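Local atomic coordinates of putative uncharacterized protein (Lodderomyces elongisporus, PDB entry 4IVF), a protein that binds two glutathione molecules per subunit and, being a glutathione S-transferase homologue, probably catalyses glutathione-dependent reactions. Residues Q114-G119 against A180-W184; T12-G18 against R57-I61; I121-A125 against Y143-T147. The contacts are given in a common frame with arbitrary orientation. Numbering follows the deposited sequence.

Contact 1 of 3, residues Q114-G119 against A180-W184; sequences QVAENG and ALLGW. With GSH (glutathione), chain T; GSH (glutathione), chain J.
Residues 114-119 and 180-184 are both helical and run nearly parallel, crossing at -21° with their axes 10.4 Å apart. Gln114 faces Leu181 (CA to CA 6.0 Å) and Gly119 faces Trp184 (6.7 Å). The first helix widens into a pi-type turn at 114-118, where Gly119 N bonds to Gln114 O at 3.0 Å. No hydrogen bond crosses the interface, which buries 300 Å².

Gln114 (chi1 t, chi2 m) donates from NE2 to Asn118 OD1 (2.8 Å) within the helix, while its OE1 takes a hydrogen bond from Lys20 of helix 16-27. The pair then packs on the facing helix, with Gln114 OE1 3.4 Å from Ala180 CB, Asn118 OD1 3.5 Å from Leu181 CD1 and Gln114 NE2 3.3 Å from Trp184 CD1.

The aromatic contact is a CH-pi interaction. Trp184 (chi1 m, chi2 92°) lays its five-membered ring against Gly119 CA, 3.8 Å from the centroid and 19° off the normal. A CB on Gly119 would clash with O31 of glutathione T, which lies 3.4 Å from Trp184 CZ2, so the pair forms a wall of that ligand's pocket.

Glu117 OE2 accepts from N1 of glutathione J at 2.9 Å, and Glu117 also makes a salt bridge to Arg57 of the second subunit. Leu181 packs on helices 137-159 and 199-209, while Trp184 and Ala180 meet helix 16-27 of the thioredoxin-like domain.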
loop_
_atom_site.group_PDB
_atom_site.type_symbol
_atom_site.label_atom_id
_atom_site.label_comp_id
_atom_site.label_asym_id
_atom_site.label_seq_id
_atom_site.Cartn_x
_atom_site.Cartn_y
_atom_site.Cartn_z
ATOM N N GLN F 114 -6.144 2.326 -0.325
ATOM C CA GLN F 114 -6.751 1.104 -0.826
ATOM C C GLN F 114 -5.833 -0.110 -0.613
ATOM O O GLN F 114 -6.258 -1.090 -0.021
ATOM C CB GLN F 114 -7.144 1.243 -2.306
ATOM C CG GLN F 114 -8.063 0.120 -2.809
ATOM C CD GLN F 114 -7.338 -1.220 -2.949
ATOM O OE1 GLN F 114 -6.272 -1.302 -3.565
ATOM N NE2 GLN F 114 -7.900 -2.267 -2.348
ATOM N N VAL F 115 -4.590 -0.056 -1.103
ATOM C CA VAL F 115 -3.703 -1.223 -0.992
ATOM C C VAL F 115 -3.235 -1.480 0.441
ATOM O O VAL F 115 -2.859 -2.600 0.790
ATOM C CB VAL F 115 -2.472 -1.145 -1.938
ATOM C CG1 VAL F 115 -2.917 -0.911 -3.389
ATOM C CG2 VAL F 115 -1.482 -0.065 -1.480
ATOM N N ALA F 116 -3.263 -0.449 1.277
ATOM C CA ALA F 116 -2.746 -0.577 2.638
ATOM C C ALA F 116 -3.805 -0.919 3.682
ATOM O O ALA F 116 -3.481 -1.456 4.747
ATOM C CB ALA F 116 -1.987 0.678 3.049
ATOM N N GLU F 117 -5.068 -0.609 3.402
ATOM C CA GLU F 117 -6.110 -0.899 4.388
ATOM C C GLU F 117 -7.308 -1.643 3.798
ATOM O O GLU F 117 -7.740 -2.658 4.339
ATOM C CB GLU F 117 -6.491 0.372 5.177
ATOM C CG GLU F 117 -5.276 0.907 5.956
ATOM C CD GLU F 117 -5.497 2.237 6.669
ATOM O OE1 GLU F 117 -6.441 2.340 7.465
ATOM O OE2 GLU F 117 -4.695 3.169 6.452
ATOM N N ASN F 118 -7.814 -1.181 2.668
ATOM C CA ASN F 118 -8.961 -1.836 2.057
ATOM C C ASN F 118 -8.689 -3.315 1.728
ATOM O O ASN F 118 -9.291 -4.198 2.317
ATOM C CB ASN F 118 -9.453 -1.034 0.839
ATOM C CG ASN F 118 -10.543 -1.748 0.065
ATOM O OD1 ASN F 118 -10.416 -1.968 -1.139
ATOM N ND2 ASN F 118 -11.610 -2.131 0.754
ATOM N N GLY F 119 -7.768 -3.574 0.802
ATOM C CA GLY F 119 -7.380 -4.937 0.450
ATOM C C GLY F 119 -6.984 -5.825 1.625
ATOM O O GLY F 119 -7.579 -6.870 1.839
ATOM N N ALA F 180 -8.255 0.668 -8.351
ATOM C CA ALA F 180 -7.815 -0.155 -7.224
ATOM C C ALA F 180 -8.974 -0.555 -6.325
ATOM O O ALA F 180 -9.127 -1.733 -5.986
ATOM C CB ALA F 180 -6.743 0.573 -6.407
ATOM N N LEU F 181 -9.778 0.425 -5.921
ATOM C CA LEU F 181 -10.908 0.158 -5.033
ATOM C C LEU F 181 -11.921 -0.783 -5.703
ATOM O O LEU F 181 -12.495 -1.679 -5.071
ATOM C CB LEU F 181 -11.582 1.475 -4.609
ATOM C CG LEU F 181 -12.791 1.294 -3.681
ATOM C CD1 LEU F 181 -12.367 0.658 -2.372
ATOM C CD2 LEU F 181 -13.519 2.607 -3.435
ATOM N N LEU F 182 -12.109 -0.580 -6.999
ATOM C CA LEU F 182 -13.105 -1.306 -7.784
ATOM C C LEU F 182 -12.907 -2.830 -7.748
ATOM O O LEU F 182 -13.876 -3.591 -7.698
ATOM C CB LEU F 182 -13.068 -0.802 -9.230
ATOM C CG LEU F 182 -14.077 -1.374 -10.217
ATOM C CD1 LEU F 182 -15.496 -1.149 -9.708
ATOM C CD2 LEU F 182 -13.881 -0.766 -11.598
ATOM N N GLY F 183 -11.653 -3.275 -7.782
ATOM C CA GLY F 183 -11.367 -4.699 -7.767
ATOM C C GLY F 183 -11.971 -5.362 -6.542
ATOM O O GLY F 183 -12.555 -6.429 -6.650
ATOM N N TRP F 184 -11.842 -4.704 -5.387
ATOM C CA TRP F 184 -12.302 -5.226 -4.103
ATOM C C TRP F 184 -13.765 -4.948 -3.802
ATOM O O TRP F 184 -14.416 -5.725 -3.089
ATOM C CB TRP F 184 -11.438 -4.683 -2.967
ATOM C CG TRP F 184 -10.154 -5.459 -2.810
ATOM C CD1 TRP F 184 -8.949 -5.186 -3.389
ATOM C CD2 TRP F 184 -9.968 -6.643 -2.029
ATOM N NE1 TRP F 184 -8.016 -6.134 -3.017
ATOM C CE2 TRP F 184 -8.618 -7.038 -2.181
ATOM C CE3 TRP F 184 -10.807 -7.403 -1.202
ATOM C CZ2 TRP F 184 -8.088 -8.160 -1.537
ATOM C CZ3 TRP F 184 -10.279 -8.531 -0.564
ATOM C CH2 TRP F 184 -8.933 -8.897 -0.740
HETATM N N1 GSH T . -2.130 -16.066 1.904
HETATM C CA1 GSH T . -3.553 -15.852 2.009
HETATM C C1 GSH T . -4.019 -16.240 3.348
HETATM O O11 GSH T . -3.189 -16.580 4.222
HETATM O O12 GSH T . -5.237 -16.218 3.628
HETATM C CB1 GSH T . -4.317 -16.569 0.892
HETATM C CG1 GSH T . -5.531 -15.804 0.508
HETATM C CD1 GSH T . -5.208 -14.517 -0.252
HETATM O OE1 GSH T . -4.139 -14.375 -0.865
HETATM N N2 GSH T . -6.197 -13.376 -0.280
HETATM C CA2 GSH T . -5.876 -12.155 -1.001
HETATM C C2 GSH T . -5.654 -11.036 -0.021
HETATM O O2 GSH T . -6.262 -11.028 1.040
HETATM C CB2 GSH T . -6.991 -11.776 -1.865
HETATM S SG2 GSH T . -7.426 -13.101 -2.936
HETATM N N3 GSH T . -4.737 -9.950 -0.324
HETATM C CA3 GSH T . -4.566 -8.892 0.651
HETATM C C3 GSH T . -4.308 -7.604 -0.022
HETATM O O31 GSH T . -4.755 -7.369 -1.173
HETATM O O32 GSH T . -3.614 -6.737 0.578
HETATM N N1 GSH J . -1.862 2.709 6.356
HETATM C CA1 GSH J . -1.602 3.785 7.271
HETATM C C1 GSH J . -0.289 4.364 6.996
HETATM O O11 GSH J . -0.058 5.533 7.341
HETATM O O12 GSH J . 0.612 3.702 6.427
HETATM C CB1 GSH J . -1.609 3.238 8.683
HETATM C CG1 GSH J . -1.882 4.320 9.642
HETATM C CD1 GSH J . -2.109 3.763 11.040
HETATM O OE1 GSH J . -2.245 2.544 11.256
HETATM N N2 GSH J . -2.183 4.737 12.181
HETATM C CA2 GSH J . -2.396 4.255 13.526
HETATM C C2 GSH J . -3.593 4.966 14.087
HETATM O O2 GSH J . -3.739 6.168 13.841
HETATM C CB2 GSH J . -1.224 4.573 14.352
HETATM S SG2 GSH J . 0.258 3.904 13.655
HETATM N N3 GSH J . -4.543 4.228 14.912
HETATM C CA3 GSH J . -5.715 4.880 15.484
HETATM C C3 GSH J . -6.973 4.247 15.011
HETATM O O31 GSH J . -6.942 3.412 14.068
HETATM O O32 GSH J . -8.082 4.544 15.563
#

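Contact 2 of 3, residues T12-G18 against R57-I61; sequences TAPTPNG and RIPTI. With GSH (glutathione), chain U; GSH (glutathione), chain T.
Residues 12-18 leave a strand at Thr12, turn at Pro14, the centre of an inverse gamma turn, and enter a helix at Pro16. Thr15 (chi1 p) is its N-cap, OG1 accepting a weak bond from Gly18 N at 3.3 Å and donating to Ala13 O at 3.2 Å. The facing residues 57-61 are extended, becoming strand at Thr60; Thr12 and Pro59 are closest, CA to CA 4.7 Å.

Arg57 does not touch 12-18; its side chain lies between the two glutathiones, NE bonding to O31 of glutathione U at 3.0 Å and NH2 to OE1 of glutathione T at 2.9 Å. Ile58 follows, pairing its backbone with glutathione U through N to O2 (2.9 Å) and O from N2 (2.6 Å). Its side chain (chi1 p) fills the space under the turn, CD1 lying 3.8 Å from Ala13 CB and 3.5 Å from Thr15 OG1. The peptide before Pro59 is cis; Pro59 CD lies 4.0 Å from Asn17 CB, and Pro59 CG 3.9 Å from Asn17 O. Asn17 ND2 donates to O31 of glutathione T at 2.9 Å. Thr60 then begins strand 60-63, its backbone bonded to Tyr11.

A cis-proline facing the N-terminus of the first helix is the hallmark of the thioredoxin fold, and here, as in glutathione transferases, it builds the glutathione site: Thr15 OG1 stands 3.3 Å from the SG2 thiol sulphur of glutathione U.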
loop_
_atom_site.group_PDB
_atom_site.type_symbol
_atom_site.label_atom_id
_atom_site.label_comp_id
_atom_site.label_asym_id
_atom_site.label_seq_id
_atom_site.Cartn_x
_atom_site.Cartn_y
_atom_site.Cartn_z
ATOM N N THR F 12 -1.425 -13.621 -13.288
ATOM C CA THR F 12 -2.602 -13.267 -12.524
ATOM C C THR F 12 -3.507 -14.455 -12.224
ATOM O O THR F 12 -3.202 -15.596 -12.582
ATOM C CB THR F 12 -3.393 -12.153 -13.240
ATOM O OG1 THR F 12 -4.439 -11.672 -12.383
ATOM C CG2 THR F 12 -3.976 -12.657 -14.554
ATOM N N ALA F 13 -4.610 -14.160 -11.542
ATOM C CA ALA F 13 -5.635 -15.134 -11.187
ATOM C C ALA F 13 -6.937 -14.348 -11.034
ATOM O O ALA F 13 -6.904 -13.140 -10.799
ATOM C CB ALA F 13 -5.272 -15.840 -9.871
ATOM N N PRO F 14 -8.090 -15.024 -11.153
ATOM C CA PRO F 14 -9.359 -14.287 -11.062
ATOM C C PRO F 14 -9.675 -13.859 -9.624
ATOM O O PRO F 14 -10.375 -14.560 -8.898
ATOM C CB PRO F 14 -10.386 -15.295 -11.585
ATOM C CG PRO F 14 -9.759 -16.624 -11.355
ATOM C CD PRO F 14 -8.286 -16.451 -11.458
ATOM N N THR F 15 -9.144 -12.703 -9.233
ATOM C CA THR F 15 -9.138 -12.248 -7.843
ATOM C C THR F 15 -9.188 -10.715 -7.872
ATOM O O THR F 15 -8.829 -10.118 -8.893
ATOM C CB THR F 15 -7.840 -12.703 -7.114
ATOM O OG1 THR F 15 -6.697 -12.172 -7.792
ATOM C CG2 THR F 15 -7.722 -14.245 -7.032
ATOM N N PRO F 16 -9.625 -10.078 -6.762
ATOM C CA PRO F 16 -9.769 -8.609 -6.718
ATOM C C PRO F 16 -8.489 -7.909 -7.139
ATOM O O PRO F 16 -8.524 -6.878 -7.813
ATOM C CB PRO F 16 -10.020 -8.298 -5.235
ATOM C CG PRO F 16 -10.284 -9.604 -4.564
ATOM C CD PRO F 16 -9.866 -10.720 -5.451
ATOM N N ASN F 17 -7.357 -8.485 -6.739
ATOM C CA ASN F 17 -6.071 -7.893 -7.040
ATOM C C ASN F 17 -5.693 -8.019 -8.507
ATOM O O ASN F 17 -5.232 -7.045 -9.118
ATOM C CB ASN F 17 -4.998 -8.467 -6.124
ATOM C CG ASN F 17 -5.029 -7.831 -4.760
ATOM O OD1 ASN F 17 -5.312 -6.629 -4.628
ATOM N ND2 ASN F 17 -4.773 -8.625 -3.733
ATOM N N GLY F 18 -5.901 -9.212 -9.061
ATOM C CA GLY F 18 -5.740 -9.441 -10.483
ATOM C C GLY F 18 -6.581 -8.500 -11.331
ATOM O O GLY F 18 -6.101 -7.943 -12.321
ATOM N N ARG F 57 3.314 -13.937 -4.793
ATOM C CA ARG F 57 1.892 -13.669 -4.974
ATOM C C ARG F 57 1.638 -13.022 -6.329
ATOM O O ARG F 57 2.538 -12.457 -6.933
ATOM C CB ARG F 57 1.371 -12.751 -3.870
ATOM C CG ARG F 57 1.646 -13.248 -2.461
ATOM C CD ARG F 57 0.994 -12.331 -1.457
ATOM N NE ARG F 57 -0.242 -12.886 -0.929
ATOM C CZ ARG F 57 -0.947 -12.336 0.053
ATOM N NH1 ARG F 57 -0.541 -11.199 0.614
ATOM N NH2 ARG F 57 -2.063 -12.925 0.465
ATOM N N ILE F 58 0.408 -13.116 -6.814
ATOM C CA ILE F 58 0.032 -12.427 -8.033
ATOM C C ILE F 58 -0.704 -11.163 -7.592
ATOM O O ILE F 58 -1.180 -11.101 -6.460
ATOM C CB ILE F 58 -0.839 -13.339 -8.954
ATOM C CG1 ILE F 58 -2.122 -13.775 -8.234
ATOM C CG2 ILE F 58 -0.005 -14.550 -9.486
ATOM C CD1 ILE F 58 -3.336 -12.898 -8.537
ATOM N N PRO F 59 -0.809 -10.154 -8.473
ATOM C CA PRO F 59 -0.292 -10.154 -9.839
ATOM C C PRO F 59 1.134 -9.644 -9.930
ATOM O O PRO F 59 1.673 -9.043 -8.997
ATOM C CB PRO F 59 -1.237 -9.186 -10.547
ATOM C CG PRO F 59 -1.535 -8.178 -9.504
ATOM C CD PRO F 59 -1.631 -8.953 -8.214
ATOM N N THR F 60 1.731 -9.902 -11.083
ATOM C CA THR F 60 3.063 -9.460 -11.396
ATOM C C THR F 60 3.020 -9.221 -12.894
ATOM O O THR F 60 2.353 -9.967 -13.618
ATOM C CB THR F 60 4.103 -10.564 -11.066
ATOM O OG1 THR F 60 4.183 -10.731 -9.645
ATOM C CG2 THR F 60 5.483 -10.189 -11.585
ATOM N N ILE F 61 3.700 -8.182 -13.365
ATOM C CA ILE F 61 3.787 -7.957 -14.805
ATOM C C ILE F 61 5.225 -8.026 -15.306
ATOM O O ILE F 61 6.170 -7.888 -14.533
ATOM C CB ILE F 61 3.170 -6.601 -15.234
ATOM C CG1 ILE F 61 3.962 -5.446 -14.629
ATOM C CG2 ILE F 61 1.688 -6.525 -14.835
ATOM C CD1 ILE F 61 3.586 -4.107 -15.190
HETATM N N1 GSH U . -0.257 -6.551 -1.771
HETATM C CA1 GSH U . -0.483 -7.395 -2.908
HETATM C C1 GSH U . -0.918 -6.599 -4.060
HETATM O O11 GSH U . -0.524 -6.881 -5.213
HETATM O O12 GSH U . -1.702 -5.635 -3.911
HETATM C CB1 GSH U . -1.525 -8.455 -2.571
HETATM C CG1 GSH U . -1.437 -9.531 -3.580
HETATM C CD1 GSH U . -2.285 -10.751 -3.250
HETATM O OE1 GSH U . -2.941 -10.858 -2.204
HETATM N N2 GSH U . -2.325 -11.882 -4.243
HETATM C CA2 GSH U . -3.109 -13.057 -3.935
HETATM C C2 GSH U . -2.191 -14.259 -3.984
HETATM O O2 GSH U . -1.346 -14.346 -4.880
HETATM C CB2 GSH U . -4.172 -13.195 -4.929
HETATM S SG2 GSH U . -5.222 -11.770 -4.896
HETATM N N3 GSH U . -2.304 -15.313 -2.981
HETATM C CA3 GSH U . -1.416 -16.458 -3.062
HETATM C C3 GSH U . -0.728 -16.722 -1.782
HETATM O O31 GSH U . -0.574 -15.824 -0.923
HETATM O O32 GSH U . -0.284 -17.879 -1.561
HETATM N N1 GSH T . -2.130 -16.066 1.904
HETATM C CA1 GSH T . -3.553 -15.852 2.009
HETATM C C1 GSH T . -4.019 -16.240 3.348
HETATM O O11 GSH T . -3.189 -16.580 4.222
HETATM O O12 GSH T . -5.237 -16.218 3.628
HETATM C CB1 GSH T . -4.317 -16.569 0.892
HETATM C CG1 GSH T . -5.531 -15.804 0.508
HETATM C CD1 GSH T . -5.208 -14.517 -0.252
HETATM O OE1 GSH T . -4.139 -14.375 -0.865
HETATM N N2 GSH T . -6.197 -13.376 -0.280
HETATM C CA2 GSH T . -5.876 -12.155 -1.001
HETATM C C2 GSH T . -5.654 -11.036 -0.021
HETATM O O2 GSH T . -6.262 -11.028 1.040
HETATM C CB2 GSH T . -6.991 -11.776 -1.865
HETATM S SG2 GSH T . -7.426 -13.101 -2.936
HETATM N N3 GSH T . -4.737 -9.950 -0.324
HETATM C CA3 GSH T . -4.566 -8.892 0.651
HETATM C C3 GSH T . -4.308 -7.604 -0.022
HETATM O O31 GSH T . -4.755 -7.369 -1.173
HETATM O O32 GSH T . -3.614 -6.737 0.578
#

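Contact 3 of 3, residues I121-A125 against Y143-T147; sequences IQGQA and YITDT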
loop_
_atom_site.group_PDB
_atom_site.type_symbol
_atom_site.label_atom_id
_atom_site.label_comp_id
_atom_site.label_asym_id
_atom_site.label_seq_id
_atom_site.Cartn_x
_atom_site.Cartn_y
_atom_site.Cartn_z
ATOM N N ILE F 121 -7.549 -5.566 4.855
ATOM C CA ILE F 121 -8.618 -5.796 5.823
ATOM C C ILE F 121 -9.765 -6.658 5.260
ATOM O O ILE F 121 -10.238 -7.581 5.920
ATOM C CB ILE F 121 -9.156 -4.464 6.403
ATOM C CG1 ILE F 121 -8.092 -3.811 7.294
ATOM C CG2 ILE F 121 -10.468 -4.676 7.165
ATOM C CD1 ILE F 121 -7.613 -4.691 8.446
ATOM N N GLN F 122 -10.201 -6.356 4.044
ATOM C CA GLN F 122 -11.274 -7.118 3.428
ATOM C C GLN F 122 -10.786 -8.545 3.106
ATOM O O GLN F 122 -11.572 -9.496 3.059
ATOM C CB GLN F 122 -11.779 -6.419 2.165
ATOM C CG GLN F 122 -13.019 -7.068 1.572
ATOM C CD GLN F 122 -13.618 -6.289 0.409
ATOM O OE1 GLN F 122 -13.394 -5.081 0.260
ATOM N NE2 GLN F 122 -14.385 -6.977 -0.423
ATOM N N GLY F 123 -9.482 -8.682 2.889
ATOM C CA GLY F 123 -8.887 -9.981 2.644
ATOM C C GLY F 123 -8.894 -10.825 3.897
ATOM O O GLY F 123 -9.056 -12.035 3.820
ATOM N N GLN F 124 -8.744 -10.188 5.061
ATOM C CA GLN F 124 -8.778 -10.930 6.322
ATOM C C GLN F 124 -10.181 -11.428 6.591
ATOM O O GLN F 124 -10.374 -12.566 7.019
ATOM C CB GLN F 124 -8.305 -10.093 7.503
ATOM C CG GLN F 124 -6.877 -9.625 7.402
ATOM C CD GLN F 124 -5.975 -10.661 6.763
ATOM O OE1 GLN F 124 -5.758 -11.743 7.319
ATOM N NE2 GLN F 124 -5.450 -10.338 5.577
ATOM N N ALA F 125 -11.154 -10.564 6.334
ATOM C CA ALA F 125 -12.553 -10.930 6.478
ATOM C C ALA F 125 -12.877 -12.125 5.587
ATOM O O ALA F 125 -13.541 -13.067 6.010
ATOM C CB ALA F 125 -13.459 -9.736 6.144
ATOM N N TYR F 143 -13.044 -8.093 11.221
ATOM C CA TYR F 143 -12.733 -7.691 9.850
ATOM C C TYR F 143 -13.931 -7.268 8.995
ATOM O O TYR F 143 -13.812 -6.399 8.135
ATOM C CB TYR F 143 -11.840 -8.744 9.172
ATOM C CG TYR F 143 -10.553 -8.860 9.942
ATOM C CD1 TYR F 143 -9.665 -7.798 9.978
ATOM C CD2 TYR F 143 -10.247 -9.997 10.686
ATOM C CE1 TYR F 143 -8.496 -7.862 10.702
ATOM C CE2 TYR F 143 -9.076 -10.063 11.420
ATOM C CZ TYR F 143 -8.206 -8.985 11.423
ATOM O OH TYR F 143 -7.037 -9.012 12.144
ATOM N N ILE F 144 -15.084 -7.873 9.233
ATOM C CA ILE F 144 -16.301 -7.384 8.627
ATOM C C ILE F 144 -16.558 -5.924 9.075
ATOM O O ILE F 144 -16.862 -5.063 8.251
ATOM C CB ILE F 144 -17.494 -8.265 9.011
ATOM C CG1 ILE F 144 -17.388 -9.625 8.325
ATOM C CG2 ILE F 144 -18.802 -7.580 8.655
ATOM C CD1 ILE F 144 -17.475 -9.565 6.826
ATOM N N THR F 145 -16.415 -5.669 10.375
ATOM C CA THR F 145 -16.647 -4.345 10.951
ATOM C C THR F 145 -15.646 -3.315 10.425
ATOM O O THR F 145 -16.016 -2.194 10.065
ATOM C CB THR F 145 -16.581 -4.368 12.488
ATOM O OG1 THR F 145 -17.678 -5.125 13.003
ATOM C CG2 THR F 145 -16.674 -2.966 13.036
ATOM N N ASP F 146 -14.378 -3.697 10.366
ATOM C CA ASP F 146 -13.376 -2.773 9.863
ATOM C C ASP F 146 -13.512 -2.585 8.347
ATOM O O ASP F 146 -13.231 -1.508 7.821
ATOM C CB ASP F 146 -11.963 -3.201 10.260
ATOM C CG ASP F 146 -10.975 -2.043 10.207
ATOM O OD1 ASP F 146 -11.306 -0.951 10.720
ATOM O OD2 ASP F 146 -9.879 -2.216 9.639
ATOM N N THR F 147 -13.958 -3.615 7.639
ATOM C CA THR F 147 -14.240 -3.451 6.213
ATOM C C THR F 147 -15.301 -2.377 5.966
ATOM O O THR F 147 -15.167 -1.550 5.052
ATOM C CB THR F 147 -14.696 -4.762 5.573
ATOM O OG1 THR F 147 -13.627 -5.712 5.630
ATOM C CG2 THR F 147 -15.073 -4.533 4.123
#
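Two helical segments run roughly antiparallel here, 148° between their directions, with the axes approaching to 8.2 Å. That spacing is close for two helices, and it brings Ala125 and Tyr143 to 4.7 Å and Gln122 and Thr147 to 5.5 Å, CA to CA. The segments belong to helices 102-131 and 137-159, consecutive in the chain, so this is the antiparallel pairing of a helical hairpin. The two segments bury 376 Å² between them.

Small Ala125 permits the closest approach: its CB lies 3.6 Å from Tyr143 CB and 4.1 Å from Ile144 CD1, and its N is 3.4 Å from Tyr143 CB. The Tyr143 ring lies flat against Gln124, whose CB sits 3.6 Å from the ring centroid and 12° off the normal, a CH-pi contact. Ile121 CD1 meets the edge of the same ring, 4.0 Å from CE1. At the other end, Ile121 CG1 touches Asp146 OD2 at 3.4 Å and Ile121 CG2 reaches Thr147 OG1 at 3.7 Å. Thr147 turns that hydroxyl back onto its own helix, donating to Tyr143 O at 2.6 Å, and OG1 still packs 3.5 Å from Gln122 CA.

The polar ends look elsewhere. Asp146 makes a salt bridge to Arg149, Gln122 bonds to Tyr151, Gln124 OE1 bonds to Tyr143 OH of the second subunit, and Tyr143 OH to Gln124 OE1 of that subunit. Between these two segments the contact is by van der Waals packing and the CH-pi contact, with no hydrogen bond, leaving Gln124 OE1 and Tyr143 OH to bond across the dimer.

Overall arrangement
All three contacts are largely buried, but the centre of contact 1 lies about 6 Å from that of the chain, against about 9 Å for contact 2 and about 16 Å for contact 3, whose Ile144 and Asp146 are partly exposed. Contacts 1 and 3 share helix 102-131; Trp184 O and Gln122 NE2 join them at 2.9 Å. Contact 2 belongs to the thioredoxin-like domain and meets contact 1 where Asn17 OD1 lies 3.2 Å from Trp184 NE1, beside glutathione T. Contact 2 gives Asn17, Arg57 and the Ile58 backbone to ligand; contact 3 gives Gln124 and Tyr143 to the second subunit; in contact 1 Glu117 meets both, while Gln114, Asn118 and Trp184 bond within the chain.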